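Local atomic coordinates of gamma-glutamyltranspeptidase (Ggt) (PDB entry 5BPK), a protein that probably cleaves the gamma-glutamyl bond of glutathione and related compounds and transfers the gamma-glutamyl group to water or another acceptor, as an Ntn-hydrolase. Residues Leu72-Pro77 and Lys214-Thr219. Sequence-based numbering, arbitrary orientation.
Sequences LAVVHP and KDLAKT
Leu216 reaches across from the start of helix 214-226 and sets one methyl, CD2, against the last turn of helix 61-75. Its CB points at that helix, and with CG anti to the backbone N (chi1 -176°) the branched end extends the same way, CD2 leading. There CD2 has two partners. One is the methyl CG2 of Val74, 3.8 Å from Leu216 CD2, a plain van der Waals contact between side chains that meet at a slant. The other is backbone: Ala73 O lies 3.6 Å from Leu216 CD2, so the methyl rests on a peptide oxygen as well as on a hydrocarbon surface. In Val74, CG1 is anti to the backbone N (chi1 177°); CG2 lies beside that N and is the branch that meets Leu216. The backbones themselves stay apart, with 7.8 Å between Val74 CA and Leu216 CA.

Ile82 touches both Ala73 and Leu216, while Leu165 of helix 155-168 packs on Val74, and Gly34 of the other chain lies on Leu216. Hydrogen bonds lie close by: Val74 O accepts from Tyr170 OH and Gln213 NE2, the latter just ahead of helix 214-226. The contact thus joins two helices far apart in sequence through a single buried leucine; with 94 Å² buried in all, it is small and nondirectional, one methyl packed on a methyl and a carbonyl oxygen, with directional bonding supplied by neighbouring residues.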
ATOM      1  N   LEU A  72       0.249  -3.130 -14.280  1.00 11.20           N
ATOM      2  CA  LEU A  72      -0.907  -3.022 -13.381  1.00 10.81           C
ATOM      3  C   LEU A  72      -1.725  -1.749 -13.627  1.00 11.46           C
ATOM      4  O   LEU A  72      -2.936  -1.723 -13.376  1.00 12.10           O
ATOM      5  CB  LEU A  72      -0.454  -3.070 -11.915  1.00 10.73           C
ATOM      6  CG  LEU A  72       0.042  -4.408 -11.374  1.00  8.83           C
ATOM      7  CD1 LEU A  72       0.674  -4.217  -9.973  1.00 10.49           C
ATOM      8  CD2 LEU A  72      -1.091  -5.433 -11.326  1.00 11.00           C
ATOM      9  N   ALA A  73      -1.068  -0.691 -14.107  1.00 10.78           N
ATOM     10  CA  ALA A  73      -1.775   0.541 -14.481  1.00 10.45           C
ATOM     11  C   ALA A  73      -2.805   0.322 -15.605  1.00 10.63           C
ATOM     12  O   ALA A  73      -3.749   1.114 -15.758  1.00 11.53           O
ATOM     13  CB  ALA A  73      -0.777   1.652 -14.870  1.00 10.52           C
ATOM     14  N   VAL A  74      -2.620  -0.752 -16.368  1.00 11.45           N
ATOM     15  CA  VAL A  74      -3.498  -1.106 -17.476  1.00 11.14           C
ATOM     16  C   VAL A  74      -4.488  -2.212 -17.067  1.00 11.60           C
ATOM     17  O   VAL A  74      -5.682  -2.078 -17.281  1.00 12.25           O
ATOM     18  CB  VAL A  74      -2.659  -1.551 -18.695  1.00 11.41           C
ATOM     19  CG1 VAL A  74      -3.559  -2.001 -19.854  1.00 11.67           C
ATOM     20  CG2 VAL A  74      -1.757  -0.426 -19.138  1.00 12.76           C
ATOM     21  N   VAL A  75      -3.994  -3.282 -16.455  1.00 11.68           N
ATOM     22  CA  VAL A  75      -4.825  -4.473 -16.203  1.00 10.55           C
ATOM     23  C   VAL A  75      -5.531  -4.487 -14.854  1.00 10.57           C
ATOM     24  O   VAL A  75      -6.398  -5.331 -14.628  1.00 12.55           O
ATOM     25  CB  VAL A  75      -4.019  -5.774 -16.364  1.00 11.13           C
ATOM     26  CG1 VAL A  75      -3.431  -5.859 -17.782  1.00 14.45           C
ATOM     27  CG2 VAL A  75      -2.901  -5.908 -15.306  1.00 13.38           C
ATOM     28  N   HIS A  76      -5.162  -3.562 -13.969  1.00 10.94           N
ATOM     29  CA  HIS A  76      -5.771  -3.482 -12.635  1.00 12.06           C
ATOM     30  C   HIS A  76      -6.092  -2.030 -12.272  1.00 12.02           C
ATOM     31  O   HIS A  76      -5.597  -1.515 -11.268  1.00 12.84           O
ATOM     32  CB  HIS A  76      -4.807  -4.121 -11.632  1.00 11.06           C
ATOM     33  CG  HIS A  76      -5.374  -4.325 -10.261  1.00 14.24           C
ATOM     34  ND1 HIS A  76      -6.731  -4.316 -10.002  1.00 15.96           N
ATOM     35  CD2 HIS A  76      -4.762  -4.531  -9.070  1.00 15.28           C
ATOM     36  CE1 HIS A  76      -6.926  -4.534  -8.713  1.00 17.16           C
ATOM     37  NE2 HIS A  76      -5.748  -4.668  -8.124  1.00 17.17           N
ATOM     38  N   PRO A  77      -6.934  -1.358 -13.089  1.00 11.20           N
ATOM     39  CA  PRO A  77      -7.156   0.085 -12.928  1.00 12.58           C
ATOM     40  C   PRO A  77      -7.869   0.515 -11.644  1.00 12.58           C
ATOM     41  O   PRO A  77      -7.866   1.704 -11.315  1.00 12.87           O
ATOM     42  CB  PRO A  77      -7.959   0.470 -14.180  1.00 14.42           C
ATOM     43  CG  PRO A  77      -8.477  -0.785 -14.733  1.00 14.74           C
ATOM     44  CD  PRO A  77      -7.598  -1.892 -14.292  1.00 13.53           C
ATOM     45  N   LYS A 214      -7.359   3.109 -25.416  0.50 13.56           N
ATOM     46  CA  LYS A 214      -6.613   3.778 -26.460  0.50 13.52           C
ATOM     47  C   LYS A 214      -5.901   5.052 -25.982  0.50 13.58           C
ATOM     48  O   LYS A 214      -4.745   5.279 -26.331  0.50 15.79           O
ATOM     49  CB  LYS A 214      -7.561   4.093 -27.614  0.50 14.96           C
ATOM     50  CG  LYS A 214      -6.886   4.553 -28.876  0.50 15.34           C
ATOM     51  CD  LYS A 214      -7.922   4.730 -29.965  0.50 13.73           C
ATOM     52  CE  LYS A 214      -7.412   5.577 -31.099  0.50 16.33           C
ATOM     53  NZ  LYS A 214      -8.339   5.529 -32.249  0.50 18.67           N
ATOM     54  N   ASP A 215      -6.593   5.882 -25.199  1.00 13.88           N
ATOM     55  CA  ASP A 215      -5.989   7.112 -24.659  1.00 13.83           C
ATOM     56  C   ASP A 215      -4.886   6.790 -23.647  1.00 13.33           C
ATOM     57  O   ASP A 215      -3.854   7.472 -23.611  1.00 15.01           O
ATOM     58  CB  ASP A 215      -7.031   8.028 -24.009  1.00 13.39           C
ATOM     59  CG  ASP A 215      -7.867   8.794 -25.018  1.00 17.72           C
ATOM     60  OD1 ASP A 215      -7.718   8.571 -26.243  1.00 18.05           O
ATOM     61  OD2 ASP A 215      -8.663   9.653 -24.572  1.00 16.60           O
ATOM     62  N   LEU A 216      -5.091   5.755 -22.831  1.00 13.91           N
ATOM     63  CA  LEU A 216      -4.037   5.313 -21.911  1.00 12.31           C
ATOM     64  C   LEU A 216      -2.795   4.874 -22.693  1.00 12.75           C
ATOM     65  O   LEU A 216      -1.663   5.187 -22.302  1.00 13.98           O
ATOM     66  CB  LEU A 216      -4.525   4.182 -20.999  1.00 12.21           C
ATOM     67  CG  LEU A 216      -3.549   3.695 -19.915  1.00 14.32           C
ATOM     68  CD1 LEU A 216      -3.073   4.836 -19.015  1.00 15.17           C
ATOM     69  CD2 LEU A 216      -4.149   2.568 -19.072  1.00 13.10           C
ATOM     70  N   ALA A 217      -3.000   4.175 -23.807  1.00 13.76           N
ATOM     71  CA  ALA A 217      -1.869   3.748 -24.636  1.00 15.20           C
ATOM     72  C   ALA A 217      -1.098   4.960 -25.175  1.00 15.40           C
ATOM     73  O   ALA A 217       0.132   4.952 -25.197  1.00 16.89           O
ATOM     74  CB  ALA A 217      -2.336   2.832 -25.781  1.00 15.45           C
ATOM     75  N   LYS A 218      -1.823   6.004 -25.582  1.00 15.52           N
ATOM     76  CA  LYS A 218      -1.197   7.258 -26.014  1.00 17.03           C
ATOM     77  C   LYS A 218      -0.317   7.847 -24.905  1.00 16.29           C
ATOM     78  O   LYS A 218       0.803   8.260 -25.141  1.00 17.63           O
ATOM     79  CB  LYS A 218      -2.254   8.301 -26.425  1.00 20.85           C
ATOM     80  CG  LYS A 218      -2.556   8.380 -27.898  1.00 29.25           C
ATOM     81  CD  LYS A 218      -3.433   9.593 -28.235  1.00 35.31           C
ATOM     82  CE  LYS A 218      -2.666  10.917 -28.216  1.00 39.14           C
ATOM     83  NZ  LYS A 218      -3.578  12.102 -28.366  1.00 42.83           N
ATOM     84  N   THR A 219      -0.845   7.890 -23.691  1.00 14.19           N
ATOM     85  CA  THR A 219      -0.090   8.438 -22.564  1.00 13.31           C
ATOM     86  C   THR A 219       1.163   7.609 -22.259  1.00 14.69           C
ATOM     87  O   THR A 219       2.251   8.158 -22.053  1.00 13.52           O
ATOM     88  CB  THR A 219      -0.967   8.549 -21.316  1.00 13.49           C
ATOM     89  OG1 THR A 219      -2.112   9.357 -21.626  1.00 14.22           O
ATOM     90  CG2 THR A 219      -0.186   9.175 -20.172  1.00 14.88           C
TER